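Local coordinates for POU domain, class 6, transcription factor 1 (Homo sapiens, PDB 3D1N), which is a transcription factor that binds DNA through a POU-specific domain and a homeodomain, probably preferring a variant of the octamer motif, at residues Lys11-Arg16 with Lys66-Ala71; Leu22-Val27 with Arg46-Asp51. The protein carries 2 engineered substitutions. All blocks are in the same frame, centred on the assembly; numbering follows the deposited sequence.

Contact 1 of 2, residues Lys11-Arg16 with Lys66-Ala71; sequences KNFKIR and KWLNEA
Leu68 reaches out of helix 54-73 into the angle between Phe13 and Arg16, two side chains that helix 4-18 sends out one turn apart. The short helical segments run in broadly the same direction, their axes crossing at 41° and coming no nearer than 11.4 Å, a gap wide enough to need long side chains to fill it. Leucine suits the middle place because its branched end offers a methyl to each neighbour. Leu68 CD1 rests on the aliphatic part of Arg16, 3.5 Å from Arg16 CD. Leu68 CD2 sits between the two partners, 3.7 Å from Phe13 CD1 and also against Arg16 CD. The Phe13 ring slides past the leucine in the opposite direction, so that Phe13 CE1 also comes 4.0 Å from Leu68 CB. With its CG swung anti to the backbone N (chi1 175°), Phe13 carries this ring nearer to helix 54-73 than its CB bond alone would. Arg16 starts beside its own backbone N (chi1 -71°) and then runs extended to NE, crossing the leucine at about a right angle. Its methylenes thus serve as apolar packing while the charged end goes on to Asn69. There Arg16 NH1 lies 3.1 Å from Asn69 OD1, which sits at the guanidinium edge near its plane, and Arg16 NE makes a weak, long ion pair with Glu72. An apolar centre with a polar margin of this kind joins helix 4-18 to helix 54-73 of the all-helical POU-specific domain.

Contact 2 of 2, residues Leu22-Val27 with Arg46-Asp51; sequences LTQTQV and RFEKLD. With nucleotides of chain C.
Gln24 and Glu48 bring the two segments together at a CA separation of 9.3 Å, one standing at the start of helix 24-31 and the other near the end of helix 41-49, so long polar side chains must bridge the gap. Gln24 is extended beyond CG, and its NE2 donates to Glu48 OE1 over 2.8 Å (149° at the hydrogen). The donor lies above the carboxylate plane, 67° out of it, whereas the acceptor is nearly in the amide plane. Gln24 NE2 also donates to OP2 of DA11 of chain C; that bond is modelled very short, so its exact length is doubtful. A glutamine fits because its amide can serve two anions and still accept, here at OE1 from Gln41. Arg17 forms a salt bridge with Glu48 OE2, which would fix the carboxylate and probably offset its charge beside the phosphate. Gln24 N donates to DA10 of chain C OP2 at 2.9 Å, just after the N-cap Thr23, where the helix dipole should favour an anion. Lys49 packs against the DA11 phosphate, and a Schellman motif at Leu50 ends helix 41-49. Helices 24-31 and 41-49 form the helix-turn-helix of the POU-specific domain, held here on the DNA backbone.

All four segments belong to the POU-specific domain, and the two contacts lie side by side in it, their centres 11 Å apart. Along the chain contact 2 is nested within the loop that contact 1 closes: helix 4-18, then helices 24-31 and 41-49, then helix 54-73. The outer pair therefore brackets the helix-turn-helix pair. Helix 4-18 joins them directly, since Lys14 and Phe13 pack on Glu48, and the far end of the Phe13 ring meets Val27, with Phe13 CZ 4.0 Å from Val27 CG1. Contact 1 thus joins the two helices that flank the helix-turn-helix in sequence, and helix 4-18 itself reaches a phosphate through Lys14, while contact 2 meets the DNA backbone directly.

Contact 1 of 2, residues Lys11-Arg16 with Lys66-Ala71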
loop_
_atom_site.group_PDB
_atom_site.type_symbol
_atom_site.label_atom_id
_atom_site.label_comp_id
_atom_site.label_asym_id
_atom_site.label_seq_id
_atom_site.Cartn_x
_atom_site.Cartn_y
_atom_site.Cartn_z
ATOM N N LYS K 11 -7.374 -4.272 18.888
ATOM C CA LYS K 11 -6.910 -3.035 18.268
ATOM C C LYS K 11 -5.443 -2.736 18.563
ATOM O O LYS K 11 -4.633 -2.598 17.643
ATOM C CB LYS K 11 -7.799 -1.865 18.696
ATOM C CG LYS K 11 -9.057 -1.729 17.844
ATOM C CD LYS K 11 -9.583 -3.098 17.403
ATOM C CE LYS K 11 -10.353 -3.014 16.085
ATOM N NZ LYS K 11 -10.627 -4.363 15.493
ATOM N N ASN K 12 -5.102 -2.665 19.845
ATOM C CA ASN K 12 -3.750 -2.302 20.249
ATOM C C ASN K 12 -2.684 -3.321 19.873
ATOM O O ASN K 12 -1.563 -2.947 19.529
ATOM C CB ASN K 12 -3.692 -1.984 21.743
ATOM C CG ASN K 12 -4.343 -0.655 22.074
ATOM O OD1 ASN K 12 -3.689 0.258 22.572
ATOM N ND2 ASN K 12 -5.635 -0.533 21.772
ATOM N N PHE K 13 -3.030 -4.601 19.927
ATOM C CA PHE K 13 -2.068 -5.634 19.563
ATOM C C PHE K 13 -1.559 -5.436 18.142
ATOM O O PHE K 13 -0.356 -5.514 17.892
ATOM C CB PHE K 13 -2.666 -7.032 19.688
ATOM C CG PHE K 13 -1.748 -8.116 19.204
ATOM C CD1 PHE K 13 -0.843 -8.707 20.068
ATOM C CD2 PHE K 13 -1.776 -8.531 17.880
ATOM C CE1 PHE K 13 0.008 -9.702 19.628
ATOM C CE2 PHE K 13 -0.927 -9.524 17.433
ATOM C CZ PHE K 13 -0.033 -10.112 18.310
ATOM N N LYS K 14 -2.484 -5.204 17.214
ATOM C CA LYS K 14 -2.125 -4.999 15.818
ATOM C C LYS K 14 -1.071 -3.910 15.699
ATOM O O LYS K 14 0.008 -4.144 15.148
ATOM C CB LYS K 14 -3.354 -4.633 14.978
ATOM C CG LYS K 14 -3.029 -3.736 13.785
ATOM C CD LYS K 14 -4.129 -3.735 12.724
ATOM C CE LYS K 14 -3.822 -4.713 11.590
ATOM N NZ LYS K 14 -4.572 -4.392 10.338
ATOM N N ILE K 15 -1.389 -2.735 16.247
ATOM C CA ILE K 15 -0.530 -1.556 16.143
ATOM C C ILE K 15 0.802 -1.717 16.879
ATOM O O ILE K 15 1.811 -1.164 16.449
ATOM C CB ILE K 15 -1.238 -0.263 16.630
ATOM C CG1 ILE K 15 -2.719 -0.264 16.237
ATOM C CG2 ILE K 15 -0.537 0.974 16.072
ATOM C CD1 ILE K 15 -3.458 1.036 16.572
ATOM N N ARG K 16 0.812 -2.458 17.985
ATOM C CA ARG K 16 2.071 -2.764 18.659
ATOM C C ARG K 16 2.945 -3.634 17.761
ATOM O O ARG K 16 4.171 -3.549 17.794
ATOM C CB ARG K 16 1.825 -3.507 19.971
ATOM C CG ARG K 16 1.226 -2.685 21.092
ATOM C CD ARG K 16 1.069 -3.567 22.324
ATOM N NE ARG K 16 0.310 -2.931 23.396
ATOM C CZ ARG K 16 0.110 -3.474 24.593
ATOM N NH1 ARG K 16 0.615 -4.669 24.880
ATOM N NH2 ARG K 16 -0.592 -2.820 25.506
ATOM N N LYS K 66 1.622 -12.757 26.708
ATOM C CA LYS K 66 2.793 -13.462 27.220
ATOM C C LYS K 66 3.857 -13.633 26.136
ATOM O O LYS K 66 4.709 -14.522 26.217
ATOM C CB LYS K 66 2.393 -14.824 27.793
ATOM N N TRP K 67 3.797 -12.774 25.123
ATOM C CA TRP K 67 4.733 -12.809 24.008
ATOM C C TRP K 67 4.931 -11.400 23.473
ATOM O O TRP K 67 6.055 -10.970 23.240
ATOM C CB TRP K 67 4.198 -13.701 22.894
ATOM C CG TRP K 67 5.262 -14.242 21.997
ATOM C CD1 TRP K 67 5.963 -15.401 22.166
ATOM C CD2 TRP K 67 5.744 -13.656 20.783
ATOM N NE1 TRP K 67 6.854 -15.574 21.133
ATOM C CE2 TRP K 67 6.740 -14.517 20.270
ATOM C CE3 TRP K 67 5.433 -12.491 20.079
ATOM C CZ2 TRP K 67 7.424 -14.249 19.084
ATOM C CZ3 TRP K 67 6.115 -12.225 18.902
ATOM C CH2 TRP K 67 7.099 -13.102 18.417
ATOM N N LEU K 68 3.820 -10.696 23.279
ATOM C CA LEU K 68 3.827 -9.299 22.856
ATOM C C LEU K 68 4.609 -8.432 23.837
ATOM O O LEU K 68 5.587 -7.782 23.466
ATOM C CB LEU K 68 2.390 -8.791 22.736
ATOM C CG LEU K 68 2.145 -7.286 22.831
ATOM C CD1 LEU K 68 2.721 -6.569 21.624
ATOM C CD2 LEU K 68 0.651 -7.003 22.969
ATOM N N ASN K 69 4.169 -8.421 25.092
ATOM C CA ASN K 69 4.902 -7.731 26.144
ATOM C C ASN K 69 6.292 -8.336 26.289
ATOM O O ASN K 69 7.296 -7.623 26.296
ATOM C CB ASN K 69 4.148 -7.812 27.472
ATOM C CG ASN K 69 2.813 -7.087 27.433
ATOM O OD1 ASN K 69 2.308 -6.740 26.363
ATOM N ND2 ASN K 69 2.232 -6.859 28.607
ATOM N N GLU K 70 6.335 -9.663 26.379
ATOM C CA GLU K 70 7.584 -10.405 26.523
ATOM C C GLU K 70 8.641 -10.051 25.474
ATOM O O GLU K 70 9.833 -10.201 25.723
ATOM C CB GLU K 70 7.307 -11.909 26.483
ATOM N N ALA K 71 8.203 -9.587 24.307
ATOM C CA ALA K 71 9.122 -9.274 23.214
ATOM C C ALA K 71 9.277 -7.780 22.994
ATOM O O ALA K 71 10.244 -7.343 22.376
ATOM C CB ALA K 71 8.675 -9.942 21.927
#

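Contact 2 of 2, residues Leu22-Val27 with Arg46-Asp51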
loop_
_atom_site.group_PDB
_atom_site.type_symbol
_atom_site.label_atom_id
_atom_site.label_comp_id
_atom_site.label_asym_id
_atom_site.label_seq_id
_atom_site.Cartn_x
_atom_site.Cartn_y
_atom_site.Cartn_z
ATOM N N LEU K 22 6.655 -5.707 12.184
ATOM C CA LEU K 22 6.456 -7.155 12.237
ATOM C C LEU K 22 5.253 -7.656 11.445
ATOM O O LEU K 22 4.160 -7.079 11.512
ATOM C CB LEU K 22 6.359 -7.624 13.685
ATOM C CG LEU K 22 7.722 -7.936 14.305
ATOM C CD1 LEU K 22 7.553 -8.426 15.728
ATOM C CD2 LEU K 22 8.484 -8.959 13.466
ATOM N N THR K 23 5.465 -8.735 10.693
ATOM C CA THR K 23 4.379 -9.366 9.959
ATOM C C THR K 23 3.586 -10.306 10.877
ATOM O O THR K 23 4.151 -10.928 11.787
ATOM C CB THR K 23 4.906 -10.155 8.747
ATOM O OG1 THR K 23 5.849 -11.137 9.183
ATOM C CG2 THR K 23 5.590 -9.232 7.770
ATOM N N GLN K 24 2.274 -10.380 10.651
ATOM C CA GLN K 24 1.433 -11.368 11.310
ATOM C C GLN K 24 2.120 -12.689 11.107
ATOM O O GLN K 24 2.181 -13.536 11.996
ATOM C CB GLN K 24 0.050 -11.435 10.654
ATOM C CG GLN K 24 -0.744 -10.136 10.722
ATOM C CD GLN K 24 -2.043 -10.205 9.939
ATOM O OE1 GLN K 24 -2.159 -10.952 8.964
ATOM N NE2 GLN K 24 -3.027 -9.423 10.362
ATOM N N THR K 25 2.661 -12.854 9.916
ATOM C CA THR K 25 3.206 -14.137 9.545
ATOM C C THR K 25 4.549 -14.386 10.213
ATOM O O THR K 25 5.114 -15.462 10.100
ATOM C CB THR K 25 3.251 -14.304 8.013
ATOM O OG1 THR K 25 4.161 -15.356 7.665
ATOM C CG2 THR K 25 3.644 -12.991 7.335
ATOM N N GLN K 26 5.040 -13.393 10.936
ATOM C CA GLN K 26 6.216 -13.588 11.779
ATOM C C GLN K 26 5.778 -13.978 13.176
ATOM O O GLN K 26 6.253 -14.966 13.731
ATOM C CB GLN K 26 7.050 -12.313 11.853
ATOM C CG GLN K 26 8.105 -12.212 10.777
ATOM C CD GLN K 26 8.751 -10.845 10.732
ATOM O OE1 GLN K 26 8.074 -9.809 10.816
ATOM N NE2 GLN K 26 10.072 -10.834 10.588
ATOM N N VAL K 27 4.879 -13.174 13.735
ATOM C CA VAL K 27 4.288 -13.435 15.038
ATOM C C VAL K 27 4.024 -14.924 15.203
ATOM O O VAL K 27 4.745 -15.617 15.918
ATOM C CB VAL K 27 2.957 -12.667 15.213
ATOM C CG1 VAL K 27 2.438 -12.809 16.631
ATOM C CG2 VAL K 27 3.136 -11.201 14.864
ATOM N N ARG K 46 -7.182 -13.253 11.780
ATOM C CA ARG K 46 -8.527 -13.436 12.352
ATOM C C ARG K 46 -8.609 -12.814 13.734
ATOM O O ARG K 46 -9.548 -12.077 14.037
ATOM C CB ARG K 46 -8.902 -14.920 12.485
ATOM C CG ARG K 46 -8.669 -15.793 11.267
ATOM C CD ARG K 46 -9.881 -15.880 10.379
ATOM N NE ARG K 46 -10.906 -16.758 10.931
ATOM C CZ ARG K 46 -12.035 -17.073 10.301
ATOM N NH1 ARG K 46 -12.286 -16.582 9.091
ATOM N NH2 ARG K 46 -12.916 -17.877 10.882
ATOM N N PHE K 47 -7.624 -13.127 14.573
ATOM C CA PHE K 47 -7.582 -12.576 15.916
ATOM C C PHE K 47 -7.724 -11.060 15.888
ATOM O O PHE K 47 -8.662 -10.490 16.459
ATOM C CB PHE K 47 -6.272 -12.930 16.609
ATOM C CG PHE K 47 -6.244 -12.526 18.059
ATOM C CD1 PHE K 47 -5.879 -11.238 18.433
ATOM C CD2 PHE K 47 -6.612 -13.430 19.052
ATOM C CE1 PHE K 47 -5.865 -10.862 19.769
ATOM C CE2 PHE K 47 -6.601 -13.063 20.389
ATOM C CZ PHE K 47 -6.228 -11.776 20.748
ATOM N N GLU K 48 -6.765 -10.423 15.223
ATOM C CA GLU K 48 -6.718 -8.979 15.097
ATOM C C GLU K 48 -8.055 -8.418 14.672
ATOM O O GLU K 48 -8.602 -7.527 15.322
ATOM C CB GLU K 48 -5.678 -8.602 14.058
ATOM C CG GLU K 48 -4.263 -8.887 14.485
ATOM C CD GLU K 48 -3.262 -8.152 13.630
ATOM O OE1 GLU K 48 -3.650 -7.695 12.531
ATOM O OE2 GLU K 48 -2.094 -8.026 14.059
ATOM N N LYS K 49 -8.570 -8.949 13.568
ATOM C CA LYS K 49 -9.817 -8.475 12.984
ATOM C C LYS K 49 -11.036 -8.895 13.796
ATOM O O LYS K 49 -12.163 -8.497 13.483
ATOM C CB LYS K 49 -9.952 -8.978 11.550
ATOM C CG LYS K 49 -9.111 -8.208 10.541
ATOM C CD LYS K 49 -9.679 -6.820 10.285
ATOM C CE LYS K 49 -9.776 -6.542 8.785
ATOM N NZ LYS K 49 -10.839 -7.364 8.113
ATOM N N LEU K 50 -10.798 -9.693 14.837
ATOM C CA LEU K 50 -11.861 -10.224 15.696
ATOM C C LEU K 50 -12.802 -11.151 14.935
ATOM O O LEU K 50 -14.011 -10.929 14.903
ATOM C CB LEU K 50 -12.664 -9.094 16.352
ATOM C CG LEU K 50 -11.899 -8.172 17.303
ATOM C CD1 LEU K 50 -12.780 -7.013 17.765
ATOM C CD2 LEU K 50 -11.350 -8.958 18.492
ATOM N N ASP K 51 -12.239 -12.175 14.306
ATOM C CA ASP K 51 -13.040 -13.196 13.648
ATOM C C ASP K 51 -12.789 -14.529 14.323
ATOM O O ASP K 51 -12.216 -15.449 13.734
ATOM C CB ASP K 51 -12.728 -13.288 12.156
ATOM C CG ASP K 51 -13.757 -14.108 11.399
ATOM O OD1 ASP K 51 -13.967 -15.289 11.751
ATOM O OD2 ASP K 51 -14.363 -13.569 10.449
ATOM P P DA C 10 1.103 -7.783 7.726
ATOM O OP1 DA C 10 1.080 -6.575 8.581
ATOM O OP2 DA C 10 1.739 -9.055 8.169
ATOM O "O5'" DA C 10 -0.415 -7.990 7.291
ATOM C "C5'" DA C 10 -1.084 -6.972 6.561
ATOM C "C4'" DA C 10 -2.422 -7.497 6.042
ATOM O "O4'" DA C 10 -2.251 -8.451 4.960
ATOM C "C3'" DA C 10 -3.280 -8.215 7.086
ATOM O "O3'" DA C 10 -4.555 -7.579 7.096
ATOM C "C2'" DA C 10 -3.309 -9.690 6.653
ATOM C "C1'" DA C 10 -3.115 -9.567 5.144
ATOM N N9 DA C 10 -2.509 -10.686 4.405
ATOM C C8 DA C 10 -1.318 -11.329 4.658
ATOM N N7 DA C 10 -1.017 -12.282 3.782
ATOM C C5 DA C 10 -2.086 -12.258 2.879
ATOM C C6 DA C 10 -2.380 -13.019 1.713
ATOM N N6 DA C 10 -1.568 -13.991 1.244
ATOM N N1 DA C 10 -3.544 -12.750 1.057
ATOM C C2 DA C 10 -4.337 -11.781 1.531
ATOM N N3 DA C 10 -4.164 -10.985 2.602
ATOM C C4 DA C 10 -3.010 -11.280 3.247
ATOM P P DA C 11 -5.705 -8.085 8.080
ATOM O OP1 DA C 11 -6.637 -6.986 8.440
ATOM O OP2 DA C 11 -5.053 -8.861 9.158
ATOM O "O5'" DA C 11 -6.479 -8.995 7.015
ATOM C "C5'" DA C 11 -7.282 -8.276 6.070
ATOM C "C4'" DA C 11 -7.968 -9.176 5.049
ATOM O "O4'" DA C 11 -7.028 -10.160 4.565
ATOM C "C3'" DA C 11 -9.168 -9.955 5.571
ATOM O "O3'" DA C 11 -10.321 -9.547 4.857
ATOM C "C2'" DA C 11 -8.808 -11.427 5.337
ATOM C "C1'" DA C 11 -7.673 -11.380 4.323
ATOM N N9 DA C 11 -6.605 -12.370 4.455
ATOM C C8 DA C 11 -5.692 -12.512 5.482
ATOM N N7 DA C 11 -4.821 -13.497 5.283
ATOM C C5 DA C 11 -5.192 -14.022 4.043
ATOM C C6 DA C 11 -4.678 -15.081 3.257
ATOM N N6 DA C 11 -3.630 -15.824 3.618
ATOM N N1 DA C 11 -5.282 -15.343 2.076
ATOM C C2 DA C 11 -6.327 -14.579 1.722
ATOM N N3 DA C 11 -6.903 -13.559 2.367
ATOM C C4 DA C 11 -6.281 -13.334 3.526
ATOM P P DT C 9 6.793 -8.575 3.969
ATOM O OP1 DT C 9 7.417 -7.731 5.019
ATOM O OP2 DT C 9 7.338 -9.928 3.701
ATOM O "O5'" DT C 9 5.227 -8.607 4.258
ATOM C "C5'" DT C 9 4.608 -7.348 4.397
ATOM C "C4'" DT C 9 3.097 -7.472 4.410
ATOM O "O4'" DT C 9 2.641 -8.080 3.184
ATOM C "C3'" DT C 9 2.510 -8.314 5.537
ATOM O "O3'" DT C 9 1.733 -7.407 6.310
ATOM C "C2'" DT C 9 1.683 -9.386 4.815
ATOM C "C1'" DT C 9 1.431 -8.739 3.458
ATOM N N1 DT C 9 1.196 -9.616 2.270
ATOM C C2 DT C 9 -0.015 -9.518 1.610
ATOM O O2 DT C 9 -0.917 -8.765 1.966
ATOM N N3 DT C 9 -0.134 -10.347 0.515
ATOM C C4 DT C 9 0.819 -11.228 0.025
ATOM O O4 DT C 9 0.638 -11.936 -0.966
ATOM C C5 DT C 9 2.058 -11.275 0.762
ATOM C C7 DT C 9 2.997 -12.416 0.481
ATOM C C6 DT C 9 2.192 -10.468 1.832
#